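Local coordinates for protein exported gluconolactonase (Xanthomonas campestris pv. campestris, PDB 3DR2) that hydrolyses glucono-lactone to gluconate as a calcium-binding six-bladed beta-propeller enzyme of the SMP-30 family, at residues A44-T58 and W61-E74. Residues are numbered along the deposited sequence; the frame is centred on the assembly and turned at random.
Sequences ATWSEGPAWWEAQRT and WSDLVGRRVLGWRE. With CA (calcium ion), chain D.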
ATOM      1  N   ALA A  44      -1.674   2.382  -8.542  1.00 11.97           N
ATOM      2  CA  ALA A  44      -1.887   1.421  -7.458  1.00 13.11           C
ATOM      3  C   ALA A  44      -0.529   1.020  -6.893  1.00 12.94           C
ATOM      4  O   ALA A  44       0.489   1.621  -7.228  1.00 14.19           O
ATOM      5  CB  ALA A  44      -2.602   0.186  -7.993  1.00 12.13           C
ATOM      6  N   THR A  45      -0.505   0.019  -6.017  1.00 11.89           N
ATOM      7  CA  THR A  45       0.772  -0.460  -5.503  1.00 11.82           C
ATOM      8  C   THR A  45       0.994  -1.914  -5.927  1.00 12.36           C
ATOM      9  O   THR A  45       2.061  -2.263  -6.418  1.00 12.63           O
ATOM     10  CB  THR A  45       0.869  -0.373  -3.972  1.00 11.06           C
ATOM     11  OG1 THR A  45       0.829   1.001  -3.560  1.00 13.69           O
ATOM     12  CG2 THR A  45       2.186  -0.986  -3.508  1.00 12.98           C
ATOM     13  N   TRP A  46      -0.016  -2.762  -5.746  1.00 12.25           N
ATOM     14  CA  TRP A  46       0.119  -4.166  -6.125  1.00 13.40           C
ATOM     15  C   TRP A  46      -1.178  -4.648  -6.766  1.00 15.12           C
ATOM     16  O   TRP A  46      -2.043  -5.211  -6.098  1.00 13.35           O
ATOM     17  CB  TRP A  46       0.457  -5.009  -4.885  1.00 17.25           C
ATOM     18  CG  TRP A  46       0.825  -6.445  -5.171  1.00 18.52           C
ATOM     19  CD1 TRP A  46       0.006  -7.421  -5.664  1.00 20.92           C
ATOM     20  CD2 TRP A  46       2.095  -7.070  -4.934  1.00 21.79           C
ATOM     21  NE1 TRP A  46       0.683  -8.612  -5.745  1.00 22.96           N
ATOM     22  CE2 TRP A  46       1.966  -8.427  -5.304  1.00 20.62           C
ATOM     23  CE3 TRP A  46       3.327  -6.616  -4.443  1.00 21.64           C
ATOM     24  CZ2 TRP A  46       3.027  -9.340  -5.197  1.00 22.74           C
ATOM     25  CZ3 TRP A  46       4.383  -7.524  -4.335  1.00 22.71           C
ATOM     26  CH2 TRP A  46       4.223  -8.871  -4.711  1.00 23.49           C
ATOM     27  N   SER A  47      -1.298  -4.409  -8.068  1.00 12.94           N
ATOM     28  CA  SER A  47      -2.486  -4.786  -8.830  1.00 11.56           C
ATOM     29  C   SER A  47      -2.592  -6.291  -9.000  1.00 13.91           C
ATOM     30  O   SER A  47      -1.606  -6.963  -9.314  1.00 11.98           O
ATOM     31  CB  SER A  47      -2.456  -4.115 -10.204  1.00 13.96           C
ATOM     32  OG  SER A  47      -2.506  -2.704 -10.070  1.00 13.23           O
ATOM     33  N   GLU A  48      -3.807  -6.801  -8.825  1.00 12.95           N
ATOM     34  CA  GLU A  48      -4.064  -8.235  -8.922  1.00 14.16           C
ATOM     35  C   GLU A  48      -5.529  -8.540  -9.229  1.00 13.62           C
ATOM     36  O   GLU A  48      -6.373  -7.647  -9.246  1.00 13.18           O
ATOM     37  CB  GLU A  48      -3.693  -8.900  -7.592  1.00 18.44           C
ATOM     38  CG  GLU A  48      -2.464  -9.796  -7.642  1.00 21.14           C
ATOM     39  CD  GLU A  48      -2.794 -11.191  -8.103  1.00 23.90           C
ATOM     40  OE1 GLU A  48      -3.695 -11.345  -8.956  1.00 24.61           O
ATOM     41  OE2 GLU A  48      -2.148 -12.145  -7.622  1.00 27.64           O
ATOM     42  N   GLY A  49      -5.799  -9.820  -9.477  1.00 12.54           N
ATOM     43  CA  GLY A  49      -7.146 -10.312  -9.723  1.00 12.67           C
ATOM     44  C   GLY A  49      -8.128  -9.602 -10.640  1.00 14.86           C
ATOM     45  O   GLY A  49      -9.242  -9.277 -10.221  1.00 11.90           O
ATOM     46  N   PRO A  50      -7.765  -9.378 -11.908  1.00 14.13           N
ATOM     47  CA  PRO A  50      -8.663  -8.705 -12.853  1.00 14.88           C
ATOM     48  C   PRO A  50      -9.817  -9.617 -13.268  1.00 17.28           C
ATOM     49  O   PRO A  50      -9.620 -10.800 -13.546  1.00 16.03           O
ATOM     50  CB  PRO A  50      -7.745  -8.383 -14.022  1.00 14.95           C
ATOM     51  CG  PRO A  50      -6.809  -9.577 -14.031  1.00 15.24           C
ATOM     52  CD  PRO A  50      -6.493  -9.754 -12.555  1.00 13.61           C
ATOM     53  N   ALA A  51     -11.020  -9.058 -13.317  1.00 13.14           N
ATOM     54  CA  ALA A  51     -12.200  -9.815 -13.700  1.00 13.63           C
ATOM     55  C   ALA A  51     -13.157  -8.899 -14.450  1.00 16.92           C
ATOM     56  O   ALA A  51     -13.483  -7.805 -13.982  1.00 14.94           O
ATOM     57  CB  ALA A  51     -12.883 -10.380 -12.464  1.00 14.38           C
ATOM     58  N   TRP A  52     -13.606  -9.346 -15.617  1.00 13.67           N
ATOM     59  CA  TRP A  52     -14.531  -8.555 -16.414  1.00 15.10           C
ATOM     60  C   TRP A  52     -15.947  -8.725 -15.876  1.00 14.15           C
ATOM     61  O   TRP A  52     -16.437  -9.844 -15.733  1.00 16.44           O
ATOM     62  CB  TRP A  52     -14.473  -8.982 -17.882  1.00 17.74           C
ATOM     63  CG  TRP A  52     -15.492  -8.277 -18.727  1.00 18.76           C
ATOM     64  CD1 TRP A  52     -16.656  -8.799 -19.211  1.00 20.33           C
ATOM     65  CD2 TRP A  52     -15.462  -6.905 -19.143  1.00 19.27           C
ATOM     66  NE1 TRP A  52     -17.354  -7.839 -19.901  1.00 18.92           N
ATOM     67  CE2 TRP A  52     -16.645  -6.668 -19.875  1.00 19.56           C
ATOM     68  CE3 TRP A  52     -14.552  -5.856 -18.966  1.00 18.49           C
ATOM     69  CZ2 TRP A  52     -16.945  -5.416 -20.435  1.00 20.04           C
ATOM     70  CZ3 TRP A  52     -14.849  -4.610 -19.521  1.00 20.77           C
ATOM     71  CH2 TRP A  52     -16.039  -4.405 -20.246  1.00 19.94           C
ATOM     72  N   TRP A  53     -16.590  -7.599 -15.590  1.00 14.99           N
ATOM     73  CA  TRP A  53     -17.940  -7.564 -15.041  1.00 15.40           C
ATOM     74  C   TRP A  53     -18.888  -7.043 -16.120  1.00 17.87           C
ATOM     75  O   TRP A  53     -19.088  -5.836 -16.251  1.00 17.57           O
ATOM     76  CB  TRP A  53     -17.942  -6.630 -13.828  1.00 16.05           C
ATOM     77  CG  TRP A  53     -19.145  -6.712 -12.950  1.00 17.36           C
ATOM     78  CD1 TRP A  53     -20.133  -7.656 -12.980  1.00 17.38           C
ATOM     79  CD2 TRP A  53     -19.458  -5.836 -11.860  1.00 17.97           C
ATOM     80  NE1 TRP A  53     -21.040  -7.421 -11.972  1.00 19.82           N
ATOM     81  CE2 TRP A  53     -20.648  -6.311 -11.270  1.00 19.91           C
ATOM     82  CE3 TRP A  53     -18.845  -4.694 -11.324  1.00 19.00           C
ATOM     83  CZ2 TRP A  53     -21.240  -5.685 -10.167  1.00 22.02           C
ATOM     84  CZ3 TRP A  53     -19.435  -4.071 -10.227  1.00 19.27           C
ATOM     85  CH2 TRP A  53     -20.620  -4.570  -9.663  1.00 22.70           C
ATOM     86  N   GLU A  54     -19.463  -7.963 -16.889  1.00 17.75           N
ATOM     87  CA  GLU A  54     -20.369  -7.615 -17.981  1.00 18.77           C
ATOM     88  C   GLU A  54     -21.526  -6.702 -17.581  1.00 19.81           C
ATOM     89  O   GLU A  54     -21.794  -5.697 -18.250  1.00 20.49           O
ATOM     90  CB  GLU A  54     -20.925  -8.891 -18.620  1.00 20.23           C
ATOM     91  CG  GLU A  54     -21.912  -8.650 -19.760  1.00 22.49           C
ATOM     92  CD  GLU A  54     -21.270  -8.113 -21.033  1.00 24.13           C
ATOM     93  OE1 GLU A  54     -20.053  -7.841 -21.053  1.00 23.41           O
ATOM     94  OE2 GLU A  54     -22.000  -7.959 -22.035  1.00 27.63           O
ATOM     95  N   ALA A  55     -22.212  -7.047 -16.498  1.00 19.93           N
ATOM     96  CA  ALA A  55     -23.349  -6.257 -16.033  1.00 21.47           C
ATOM     97  C   ALA A  55     -23.047  -4.764 -15.873  1.00 21.55           C
ATOM     98  O   ALA A  55     -23.933  -3.922 -16.043  1.00 23.03           O
ATOM     99  CB  ALA A  55     -23.864  -6.823 -14.718  1.00 22.56           C
ATOM    100  N   GLN A  56     -21.801  -4.431 -15.555  1.00 20.64           N
ATOM    101  CA  GLN A  56     -21.415  -3.036 -15.369  1.00 20.82           C
ATOM    102  C   GLN A  56     -20.367  -2.577 -16.381  1.00 18.56           C
ATOM    103  O   GLN A  56     -19.831  -1.469 -16.264  1.00 19.80           O
ATOM    104  CB  GLN A  56     -20.873  -2.838 -13.946  1.00 21.73           C
ATOM    105  CG  GLN A  56     -21.837  -3.261 -12.842  1.00 23.10           C
ATOM    106  CD  GLN A  56     -22.230  -2.103 -11.945  1.00 25.39           C
ATOM    107  OE1 GLN A  56     -22.985  -2.270 -10.984  1.00 26.77           O
ATOM    108  NE2 GLN A  56     -21.712  -0.921 -12.251  1.00 27.30           N
ATOM    109  N   ARG A  57     -20.094  -3.426 -17.371  1.00 17.14           N
ATOM    110  CA  ARG A  57     -19.087  -3.161 -18.400  1.00 19.81           C
ATOM    111  C   ARG A  57     -17.871  -2.515 -17.766  1.00 17.56           C
ATOM    112  O   ARG A  57     -17.358  -1.491 -18.233  1.00 16.96           O
ATOM    113  CB  ARG A  57     -19.654  -2.277 -19.516  1.00 22.20           C
ATOM    114  CG  ARG A  57     -20.753  -2.976 -20.321  1.00 24.37           C
ATOM    115  CD  ARG A  57     -20.898  -2.390 -21.725  1.00 25.92           C
ATOM    116  NE  ARG A  57     -19.736  -2.669 -22.571  1.00 25.07           N
ATOM    117  CZ  ARG A  57     -19.485  -3.833 -23.163  1.00 24.02           C
ATOM    118  NH1 ARG A  57     -20.318  -4.857 -23.019  1.00 26.15           N
ATOM    119  NH2 ARG A  57     -18.388  -3.979 -23.898  1.00 25.13           N
ATOM    120  N   THR A  58     -17.407  -3.155 -16.699  1.00 15.82           N
ATOM    121  CA  THR A  58     -16.274  -2.673 -15.925  1.00 16.18           C
ATOM    122  C   THR A  58     -15.232  -3.762 -15.680  1.00 15.12           C
ATOM    123  O   THR A  58     -15.584  -4.917 -15.448  1.00 14.30           O
ATOM    124  CB  THR A  58     -16.762  -2.172 -14.547  1.00 17.86           C
ATOM    125  OG1 THR A  58     -17.682  -1.087 -14.727  1.00 17.37           O
ATOM    126  CG2 THR A  58     -15.590  -1.720 -13.683  1.00 16.79           C
ATOM    127  N   TRP A  61     -10.539  -5.061 -10.507  1.00 11.51           N
ATOM    128  CA  TRP A  61      -9.269  -5.650 -10.101  1.00 11.54           C
ATOM    129  C   TRP A  61      -8.883  -5.112  -8.732  1.00 12.41           C
ATOM    130  O   TRP A  61      -9.455  -4.127  -8.270  1.00 10.86           O
ATOM    131  CB  TRP A  61      -8.185  -5.408 -11.163  1.00 12.80           C
ATOM    132  CG  TRP A  61      -7.384  -4.156 -11.057  1.00 11.95           C
ATOM    133  CD1 TRP A  61      -6.115  -4.045 -10.582  1.00 12.64           C
ATOM    134  CD2 TRP A  61      -7.763  -2.847 -11.503  1.00 11.48           C
ATOM    135  NE1 TRP A  61      -5.669  -2.751 -10.709  1.00 12.63           N
ATOM    136  CE2 TRP A  61      -6.663  -1.993 -11.272  1.00 12.50           C
ATOM    137  CE3 TRP A  61      -8.924  -2.314 -12.081  1.00 13.12           C
ATOM    138  CZ2 TRP A  61      -6.687  -0.631 -11.596  1.00 14.49           C
ATOM    139  CZ3 TRP A  61      -8.948  -0.960 -12.402  1.00 13.37           C
ATOM    140  CH2 TRP A  61      -7.834  -0.134 -12.158  1.00 12.53           C
ATOM    141  N   SER A  62      -7.942  -5.775  -8.069  1.00 10.72           N
ATOM    142  CA  SER A  62      -7.544  -5.363  -6.730  1.00 10.21           C
ATOM    143  C   SER A  62      -6.209  -4.663  -6.614  1.00 12.18           C
ATOM    144  O   SER A  62      -5.285  -4.946  -7.360  1.00 12.22           O
ATOM    145  CB  SER A  62      -7.450  -6.583  -5.802  1.00 11.64           C
ATOM    146  OG  SER A  62      -8.660  -7.297  -5.745  1.00 12.39           O
ATOM    147  N   ASP A  63      -6.124  -3.734  -5.669  1.00 10.75           N
ATOM    148  CA  ASP A  63      -4.840  -3.131  -5.352  1.00 11.98           C
ATOM    149  C   ASP A  63      -4.667  -3.803  -3.991  1.00 12.98           C
ATOM    150  O   ASP A  63      -5.143  -3.301  -2.979  1.00 14.95           O
ATOM    151  CB  ASP A  63      -4.903  -1.621  -5.169  1.00 13.52           C
ATOM    152  CG  ASP A  63      -3.550  -1.041  -4.772  1.00 12.43           C
ATOM    153  OD1 ASP A  63      -3.405   0.195  -4.709  1.00 15.50           O
ATOM    154  OD2 ASP A  63      -2.617  -1.839  -4.521  1.00 14.32           O
ATOM    155  N   LEU A  64      -4.022  -4.966  -3.988  1.00 13.02           N
ATOM    156  CA  LEU A  64      -3.832  -5.758  -2.771  1.00 14.59           C
ATOM    157  C   LEU A  64      -3.236  -4.984  -1.611  1.00 14.11           C
ATOM    158  O   LEU A  64      -3.790  -4.959  -0.515  1.00 13.58           O
ATOM    159  CB  LEU A  64      -2.939  -6.959  -3.082  1.00 15.69           C
ATOM    160  CG  LEU A  64      -3.130  -8.300  -2.358  1.00 21.92           C
ATOM    161  CD1 LEU A  64      -1.811  -9.046  -2.412  1.00 17.96           C
ATOM    162  CD2 LEU A  64      -3.578  -8.125  -0.921  1.00 18.81           C
ATOM    163  N   VAL A  65      -2.098  -4.352  -1.853  1.00 12.02           N
ATOM    164  CA  VAL A  65      -1.413  -3.602  -0.818  1.00 12.55           C
ATOM    165  C   VAL A  65      -2.123  -2.306  -0.433  1.00 12.93           C
ATOM    166  O   VAL A  65      -2.056  -1.874   0.720  1.00 11.57           O
ATOM    167  CB  VAL A  65       0.040  -3.335  -1.261  1.00 12.75           C
ATOM    168  CG1 VAL A  65       0.751  -2.435  -0.271  1.00 14.51           C
ATOM    169  CG2 VAL A  65       0.774  -4.667  -1.380  1.00 13.88           C
ATOM    170  N   GLY A  66      -2.812  -1.700  -1.396  1.00 11.73           N
ATOM    171  CA  GLY A  66      -3.539  -0.466  -1.141  1.00 12.24           C
ATOM    172  C   GLY A  66      -4.908  -0.719  -0.529  1.00 12.89           C
ATOM    173  O   GLY A  66      -5.626   0.216  -0.178  1.00 11.56           O
ATOM    174  N   ARG A  67      -5.272  -1.994  -0.422  1.00 12.42           N
ATOM    175  CA  ARG A  67      -6.534  -2.403   0.171  1.00 11.32           C
ATOM    176  C   ARG A  67      -7.775  -1.800  -0.469  1.00 14.30           C
ATOM    177  O   ARG A  67      -8.633  -1.219   0.198  1.00 11.58           O
ATOM    178  CB  ARG A  67      -6.491  -2.120   1.675  1.00 13.60           C
ATOM    179  CG  ARG A  67      -5.225  -2.692   2.309  1.00 12.91           C
ATOM    180  CD  ARG A  67      -5.083  -2.355   3.786  1.00 14.23           C
ATOM    181  NE  ARG A  67      -6.080  -3.032   4.609  1.00 13.68           N
ATOM    182  CZ  ARG A  67      -6.029  -3.094   5.936  1.00 16.75           C
ATOM    183  NH1 ARG A  67      -5.027  -2.518   6.591  1.00 16.42           N
ATOM    184  NH2 ARG A  67      -6.981  -3.734   6.608  1.00 17.70           N
ATOM    185  N   ARG A  68      -7.865  -1.969  -1.782  1.00 12.55           N
ATOM    186  CA  ARG A  68      -9.001  -1.485  -2.550  1.00 12.69           C
ATOM    187  C   ARG A  68      -9.297  -2.437  -3.690  1.00 12.60           C
ATOM    188  O   ARG A  68      -8.419  -3.166  -4.140  1.00 13.47           O
ATOM    189  CB  ARG A  68      -8.693  -0.121  -3.172  1.00 15.01           C
ATOM    190  CG  ARG A  68      -8.792   1.074  -2.248  1.00 14.25           C
ATOM    191  CD  ARG A  68      -8.382   2.321  -3.016  1.00 17.21           C
ATOM    192  NE  ARG A  68      -8.777   3.559  -2.356  1.00 16.15           N
ATOM    193  CZ  ARG A  68      -8.134   4.712  -2.509  1.00 19.19           C
ATOM    194  NH1 ARG A  68      -7.068   4.775  -3.283  1.00 16.49           N
ATOM    195  NH2 ARG A  68      -8.570   5.807  -1.906  1.00 17.70           N
ATOM    196  N   VAL A  69     -10.550  -2.430  -4.136  1.00 11.94           N
ATOM    197  CA  VAL A  69     -10.967  -3.192  -5.304  1.00 13.96           C
ATOM    198  C   VAL A  69     -11.415  -2.048  -6.214  1.00 13.37           C
ATOM    199  O   VAL A  69     -12.332  -1.295  -5.864  1.00 14.31           O
ATOM    200  CB  VAL A  69     -12.153  -4.126  -5.027  1.00 15.87           C
ATOM    201  CG1 VAL A  69     -12.717  -4.627  -6.345  1.00 15.05           C
ATOM    202  CG2 VAL A  69     -11.696  -5.315  -4.190  1.00 17.17           C
ATOM    203  N   LEU A  70     -10.747  -1.904  -7.353  1.00 11.54           N
ATOM    204  CA  LEU A  70     -11.021  -0.824  -8.301  1.00 14.32           C
ATOM    205  C   LEU A  70     -11.844  -1.274  -9.495  1.00 15.74           C
ATOM    206  O   LEU A  70     -11.907  -2.463  -9.806  1.00 13.20           O
ATOM    207  CB  LEU A  70      -9.697  -0.247  -8.797  1.00 14.40           C
ATOM    208  CG  LEU A  70      -8.743   0.170  -7.674  1.00 13.21           C
ATOM    209  CD1 LEU A  70      -7.367   0.466  -8.235  1.00 17.18           C
ATOM    210  CD2 LEU A  70      -9.319   1.388  -6.955  1.00 13.49           C
ATOM    211  N   GLY A  71     -12.457  -0.303 -10.169  1.00 14.58           N
ATOM    212  CA  GLY A  71     -13.261  -0.601 -11.337  1.00 15.06           C
ATOM    213  C   GLY A  71     -12.947   0.338 -12.490  1.00 16.26           C
ATOM    214  O   GLY A  71     -13.094   1.556 -12.371  1.00 14.82           O
ATOM    215  N   TRP A  72     -12.504  -0.232 -13.606  1.00 14.21           N
ATOM    216  CA  TRP A  72     -12.180   0.550 -14.795  1.00 15.96           C
ATOM    217  C   TRP A  72     -13.420   0.622 -15.679  1.00 15.50           C
ATOM    218  O   TRP A  72     -13.964  -0.412 -16.064  1.00 14.81           O
ATOM    219  CB  TRP A  72     -11.051  -0.120 -15.577  1.00 13.82           C
ATOM    220  CG  TRP A  72     -10.754   0.535 -16.891  1.00 14.58           C
ATOM    221  CD1 TRP A  72     -10.008   1.660 -17.102  1.00 15.55           C
ATOM    222  CD2 TRP A  72     -11.207   0.106 -18.180  1.00 15.45           C
ATOM    223  NE1 TRP A  72      -9.966   1.956 -18.447  1.00 15.91           N
ATOM    224  CE2 TRP A  72     -10.692   1.019 -19.130  1.00 16.85           C
ATOM    225  CE3 TRP A  72     -11.998  -0.962 -18.626  1.00 17.52           C
ATOM    226  CZ2 TRP A  72     -10.943   0.895 -20.502  1.00 16.83           C
ATOM    227  CZ3 TRP A  72     -12.246  -1.084 -19.993  1.00 18.35           C
ATOM    228  CH2 TRP A  72     -11.717  -0.158 -20.912  1.00 18.18           C
ATOM    229  N   ARG A  73     -13.861   1.845 -15.978  1.00 15.41           N
ATOM    230  CA  ARG A  73     -15.028   2.078 -16.831  1.00 17.43           C
ATOM    231  C   ARG A  73     -14.508   2.274 -18.257  1.00 16.73           C
ATOM    232  O   ARG A  73     -13.389   2.735 -18.456  1.00 18.65           O
ATOM    233  CB  ARG A  73     -15.782   3.331 -16.377  1.00 18.02           C
ATOM    234  CG  ARG A  73     -15.976   3.462 -14.869  1.00 19.65           C
ATOM    235  CD  ARG A  73     -16.656   2.254 -14.231  1.00 20.68           C
ATOM    236  NE  ARG A  73     -17.055   2.564 -12.857  1.00 19.14           N
ATOM    237  CZ  ARG A  73     -17.810   1.785 -12.087  1.00 19.85           C
ATOM    238  NH1 ARG A  73     -18.258   0.617 -12.539  1.00 19.13           N
ATOM    239  NH2 ARG A  73     -18.154   2.196 -10.870  1.00 17.09           N
ATOM    240  N   GLU A  74     -15.321   1.950 -19.253  1.00 19.22           N
ATOM    241  CA  GLU A  74     -14.863   2.059 -20.630  1.00 20.75           C
ATOM    242  C   GLU A  74     -14.477   3.453 -21.131  1.00 22.24           C
ATOM    243  O   GLU A  74     -13.843   3.578 -22.178  1.00 23.94           O
ATOM    244  CB  GLU A  74     -15.885   1.400 -21.557  1.00 22.28           C
ATOM    245  CG  GLU A  74     -16.066  -0.087 -21.242  1.00 21.82           C
ATOM    246  CD  GLU A  74     -16.934  -0.810 -22.247  1.00 22.79           C
ATOM    247  OE1 GLU A  74     -18.100  -0.406 -22.427  1.00 24.35           O
ATOM    248  OE2 GLU A  74     -16.447  -1.788 -22.856  1.00 21.09           O
TER
HETATM  249 CA    CA D 707      -2.172 -14.688  -7.626  1.00  1.00          CA
HETATM  250  O   HOH W   1      -1.629   1.854  -3.352  1.00 14.83           O
HETATM  251  O   HOH W   2     -18.022   1.233 -18.364  1.00 19.11           O
HETATM  252  O   HOH W   3      -3.248 -15.904  -9.388  1.00 14.52           O
HETATM  253  O   HOH W   4      -0.932 -13.443  -5.788  1.00 16.93           O
HETATM  254  O   HOH W   5      -4.382 -13.781  -7.323  1.00 13.53           O
HETATM  255  O   HOH W   6      -2.368 -13.312  -9.645  1.00 24.65           O
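D63 sets its carboxylate against the backbone of A44-W46, OD1 lying 3.4 Å from the CB of A44. Its CG stands anti to the backbone N (chi1 177°), which carries the group across to the loop leading into strand 47-53. There OD2 accepts the amides of T45 and W46 from one face of the carboxylate plane, the W46 N-H almost dead straight (3.0 Å, 178°). A water joins OD1 to T45 OG1. Beside this knot V65 CG2 packs on W46 CB at 3.5 Å, and L64 CB lies near CD1 of the same indole; T45 also packs on V65 of the second subunit, and V65 on its T45. From here strand 47-53 runs antiparallel to strand 58-63: E48 and S62 form a hydrogen-bonded pair, with S62 N to E48 O at 2.7 Å. The indole NH of W61 reaches S47 OG edge-on in a weak bond, a hydroxyl whose stronger partner is G296 O. E48 turns its carboxylate away from S62, OE2 binding calcium at 2.5 Å alongside N134, N191 and D242, and OE1 taking the amide of G49. At the other end R57 grips E74 side-on, NE to OE1 (2.8 Å) and NH2 to OE2, while W52 lies against a guanidinium face; E74 OE2 also pairs with R290. T58 OG1 donates to Q56 O and accepts R73 NH1 (2.8 Å) in the guanidinium plane. The R57-E74 salt bridge thus ties the hairpin turn to the end of strand 68-73, and at the hairpin's start two backbone amides probably stabilise the anionic form of D63.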